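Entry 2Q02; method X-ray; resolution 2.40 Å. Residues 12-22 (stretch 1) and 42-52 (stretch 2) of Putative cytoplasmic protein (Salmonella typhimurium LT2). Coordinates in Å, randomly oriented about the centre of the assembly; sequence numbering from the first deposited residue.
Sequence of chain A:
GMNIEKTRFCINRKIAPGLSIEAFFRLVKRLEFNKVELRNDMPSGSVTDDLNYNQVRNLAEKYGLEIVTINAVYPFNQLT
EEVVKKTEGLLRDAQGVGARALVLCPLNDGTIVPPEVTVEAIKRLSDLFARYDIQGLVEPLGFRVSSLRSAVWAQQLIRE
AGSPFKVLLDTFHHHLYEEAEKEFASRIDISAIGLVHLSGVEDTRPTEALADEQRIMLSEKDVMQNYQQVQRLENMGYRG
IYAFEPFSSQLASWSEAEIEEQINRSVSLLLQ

Stretch 1, residues 12-22: NRKIAPGLSIE
Stretch 2 (42-52) MPSGSVTDDLN

Two segments of one chain pack through a salt bridge between buried Arg-13 and partly exposed Asp-49, flanked by apolar contacts, covering 479 Å² summed over both sides. Stretch 1 runs through a short 3-10 segment (13-15) and a type I turn from Ala-16 to Leu-19 into a helix that begins at Ile-21, with Ser-20 at its N-cap. Stretch 2 has no regular helix or strand and is folded by successive turns. The register is set by two CA-CA approaches, Pro-17 to Met-42 at 6.5 Å and Ile-21 to Thr-48 at 7.5 Å.

Met-42, a selenomethionine (chi m, m, p), points toward stretch 1 and is the residue most covered by it. Met-42 CG lies 3.6 Å from Arg-13 NH1, and Met-42 CE lies 3.1 Å from Lys-14 NZ, a close approach; the CA-to-CB bond of Lys-14 points sideways, but the end of its chain (chi1 t, chi2 p, chi3 t, chi4 143°) comes nearer. The long apolar chain of Met-42 thus touches both basic side chains, at CG and at CE. Met-42 O accepts from Gly-45 N (2.9 Å), closing a type I turn. Within it, Pro-43, with phi -51° suited to its ring, sets CG 3.8 Å from Pro-17 O. Ser-44 (chi1 p) donates from OG to Asp-49 OD1 (2.7 Å), while the same OG accepts from Ser-46 N (3.0 Å). Gly-45 ends the turn at phi 77°, a value that favours glycine.

Ser-46 (chi1 t) opens the next type I turn; its OG accepts from Thr-48 N (3.2 Å) and donates to Asp-49 O (2.7 Å). The CA-to-CB bond of Val-47 points away from stretch 1, and its carbonyl faces the contact: Val-47 O accepts from a water (2.8 Å), which in turn accepts from Arg-13 NH1 (3.2 Å). Thr-48 (chi1 p) also points away, its OG1 donating to Leu-51 O (2.8 Å), and its backbone C meets Ile-21 CD1 at 3.6 Å.

Asp-49, at phi/psi 47/-127 in a type II' turn from Thr-48 to Leu-51, has its CA-to-CB bond toward stretch 1 (chi1 m, chi2 -24°), and its carboxylate pairs with Arg-13. The arginine reaches it nearly extended, with chi1 to chi3 all t, and the pairing is bidentate: Arg-13 NH1 donates to Asp-49 OD1 (3.2 Å, 167°) and Arg-13 NH2 to Asp-49 OD2 (2.9 Å, 140°), the latter at the guanidinium edge. Arg-13 NH2 also donates to Leu-19 O (3.1 Å), tying the salt bridge to the turn of stretch 1. Ile-21 (m, t) packs alongside, CG1 3.5 Å from Asp-49 OD2. Asp-50 stays exposed; Leu-51 (m, t) points toward stretch 1, bringing CD1 4.4 Å from Ile-21 CB in an apolar contact. Asn-52 N-caps the following helix.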

# COMPACT_ATOMS: atom_id res chain seq x y z
N ASN A 12 -1.39 6.64 -4.70
CA ASN A 12 -2.40 5.60 -4.63
C ASN A 12 -3.77 6.18 -5.06
O ASN A 12 -4.16 7.30 -4.67
CB ASN A 12 -2.43 5.00 -3.21
CG ASN A 12 -3.24 3.73 -3.12
OD1 ASN A 12 -4.42 3.73 -3.45
ND2 ASN A 12 -2.62 2.64 -2.64
N ARG A 13 -4.51 5.40 -5.86
CA ARG A 13 -5.80 5.86 -6.39
C ARG A 13 -6.89 6.08 -5.34
O ARG A 13 -7.91 6.70 -5.66
CB ARG A 13 -6.32 4.91 -7.47
CG ARG A 13 -7.45 5.53 -8.29
CD ARG A 13 -8.07 4.57 -9.29
NE ARG A 13 -9.17 5.22 -10.03
CZ ARG A 13 -10.23 4.59 -10.55
NH1 ARG A 13 -10.35 3.27 -10.43
NH2 ARG A 13 -11.16 5.28 -11.18
N LYS A 14 -6.71 5.60 -4.10
CA LYS A 14 -7.70 5.85 -3.04
C LYS A 14 -7.90 7.34 -2.74
O LYS A 14 -8.94 7.71 -2.20
CB LYS A 14 -7.35 5.11 -1.74
CG LYS A 14 -8.58 4.81 -0.83
CD LYS A 14 -9.28 3.51 -1.23
CE LYS A 14 -10.63 3.34 -0.54
NZ LYS A 14 -11.71 2.69 -1.39
N ILE A 15 -6.90 8.17 -3.07
CA ILE A 15 -6.97 9.63 -2.86
C ILE A 15 -7.99 10.32 -3.78
O ILE A 15 -8.43 11.44 -3.50
CB ILE A 15 -5.55 10.28 -3.02
CG1 ILE A 15 -5.48 11.64 -2.36
CG2 ILE A 15 -5.12 10.36 -4.49
CD1 ILE A 15 -4.05 12.15 -2.19
N ALA A 16 -8.39 9.65 -4.86
CA ALA A 16 -9.23 10.27 -5.88
C ALA A 16 -10.43 9.40 -6.26
O ALA A 16 -10.55 8.98 -7.42
CB ALA A 16 -8.40 10.56 -7.12
N PRO A 17 -11.35 9.17 -5.29
CA PRO A 17 -12.51 8.30 -5.54
C PRO A 17 -13.44 8.81 -6.66
O PRO A 17 -14.11 8.01 -7.32
CB PRO A 17 -13.25 8.31 -4.20
CG PRO A 17 -12.84 9.59 -3.54
CD PRO A 17 -11.37 9.73 -3.93
N GLY A 18 -13.47 10.13 -6.87
CA GLY A 18 -14.38 10.72 -7.85
C GLY A 18 -13.84 10.81 -9.26
O GLY A 18 -14.58 11.16 -10.17
N LEU A 19 -12.57 10.51 -9.47
CA LEU A 19 -11.93 10.67 -10.78
C LEU A 19 -11.87 9.38 -11.58
O LEU A 19 -11.49 8.32 -11.05
CB LEU A 19 -10.50 11.18 -10.62
CG LEU A 19 -10.37 12.58 -10.03
CD1 LEU A 19 -8.90 12.95 -9.87
CD2 LEU A 19 -11.11 13.59 -10.90
N SER A 20 -12.19 9.48 -12.87
CA SER A 20 -11.98 8.37 -13.78
C SER A 20 -10.49 8.07 -13.85
O SER A 20 -9.67 8.89 -13.44
CB SER A 20 -12.47 8.70 -15.19
OG SER A 20 -11.49 9.46 -15.88
N ILE A 21 -10.14 6.92 -14.40
CA ILE A 21 -8.74 6.54 -14.50
C ILE A 21 -7.92 7.53 -15.32
O ILE A 21 -6.79 7.83 -14.93
CB ILE A 21 -8.57 5.10 -15.04
CG1 ILE A 21 -9.13 4.10 -14.02
CG2 ILE A 21 -7.10 4.81 -15.34
CD1 ILE A 21 -9.04 2.64 -14.42
N GLU A 22 -8.45 8.04 -16.44
CA GLU A 22 -7.70 9.03 -17.24
C GLU A 22 -7.55 10.38 -16.53
O GLU A 22 -6.48 10.99 -16.61
CB GLU A 22 -8.27 9.27 -18.65
CG GLU A 22 -7.44 10.34 -19.42
CD GLU A 22 -7.64 10.32 -20.93
OE1 GLU A 22 -8.69 9.81 -21.38
OE2 GLU A 22 -6.76 10.83 -21.67
N MSE A 42 -12.50 0.51 -5.39
CA MSE A 42 -13.03 1.81 -5.75
C MSE A 42 -14.53 1.69 -5.93
O MSE A 42 -15.05 0.57 -5.89
CB MSE A 42 -12.39 2.27 -7.05
CG MSE A 42 -10.87 2.20 -7.01
SE MSE A 42 -10.02 3.55 -5.87
CE MSE A 42 -10.69 3.29 -4.23
N PRO A 43 -15.23 2.83 -6.08
CA PRO A 43 -16.69 2.76 -6.32
C PRO A 43 -17.11 1.81 -7.45
O PRO A 43 -18.13 1.14 -7.32
CB PRO A 43 -17.07 4.21 -6.65
CG PRO A 43 -16.08 5.02 -5.92
CD PRO A 43 -14.78 4.24 -6.00
N SER A 44 -16.33 1.75 -8.52
CA SER A 44 -16.64 0.85 -9.65
C SER A 44 -16.62 -0.64 -9.25
O SER A 44 -17.32 -1.45 -9.86
CB SER A 44 -15.63 1.05 -10.79
OG SER A 44 -14.35 0.54 -10.43
N GLY A 45 -15.80 -0.99 -8.26
CA GLY A 45 -15.56 -2.39 -7.91
C GLY A 45 -14.62 -3.12 -8.86
O GLY A 45 -14.38 -4.30 -8.72
N SER A 46 -14.07 -2.39 -9.83
CA SER A 46 -13.22 -2.98 -10.86
C SER A 46 -11.89 -2.25 -10.88
O SER A 46 -11.84 -1.03 -10.78
CB SER A 46 -13.90 -2.88 -12.24
OG SER A 46 -12.97 -3.01 -13.30
N VAL A 47 -10.81 -3.00 -11.03
CA VAL A 47 -9.46 -2.42 -11.11
C VAL A 47 -9.34 -1.41 -12.27
O VAL A 47 -8.64 -0.39 -12.14
CB VAL A 47 -8.36 -3.52 -11.26
CG1 VAL A 47 -6.99 -2.94 -11.65
CG2 VAL A 47 -8.22 -4.30 -9.97
N THR A 48 -10.04 -1.69 -13.37
CA THR A 48 -9.98 -0.87 -14.59
C THR A 48 -11.29 -0.11 -14.86
O THR A 48 -11.49 0.39 -15.97
CB THR A 48 -9.67 -1.76 -15.81
OG1 THR A 48 -10.68 -2.76 -15.92
CG2 THR A 48 -8.34 -2.47 -15.67
N ASP A 49 -12.15 -0.00 -13.84
CA ASP A 49 -13.54 0.46 -14.01
C ASP A 49 -14.20 -0.27 -15.18
O ASP A 49 -14.18 -1.50 -15.23
CB ASP A 49 -13.61 1.98 -14.21
CG ASP A 49 -12.99 2.75 -13.09
OD1 ASP A 49 -12.92 2.20 -11.96
OD2 ASP A 49 -12.58 3.90 -13.35
N ASP A 50 -14.77 0.48 -16.12
CA ASP A 50 -15.32 -0.09 -17.34
C ASP A 50 -14.32 -0.16 -18.51
O ASP A 50 -14.71 -0.50 -19.62
CB ASP A 50 -16.57 0.72 -17.76
CG ASP A 50 -16.28 2.22 -18.00
OD1 ASP A 50 -15.20 2.71 -17.58
OD2 ASP A 50 -17.15 2.90 -18.59
N LEU A 51 -13.04 0.14 -18.28
CA LEU A 51 -12.03 0.03 -19.36
C LEU A 51 -11.49 -1.39 -19.46
O LEU A 51 -11.54 -2.16 -18.51
CB LEU A 51 -10.85 0.99 -19.15
CG LEU A 51 -11.17 2.49 -19.15
CD1 LEU A 51 -9.93 3.32 -18.83
CD2 LEU A 51 -11.77 2.95 -20.47
N ASN A 52 -10.96 -1.73 -20.63
CA ASN A 52 -10.23 -2.99 -20.79
C ASN A 52 -8.75 -2.79 -20.50
O ASN A 52 -8.31 -1.67 -20.26
CB ASN A 52 -10.46 -3.63 -22.17
CG ASN A 52 -9.74 -2.91 -23.32
OD1 ASN A 52 -8.75 -2.21 -23.12
ND2 ASN A 52 -10.24 -3.12 -24.52
O HOH W 1 -8.26 0.94 -9.74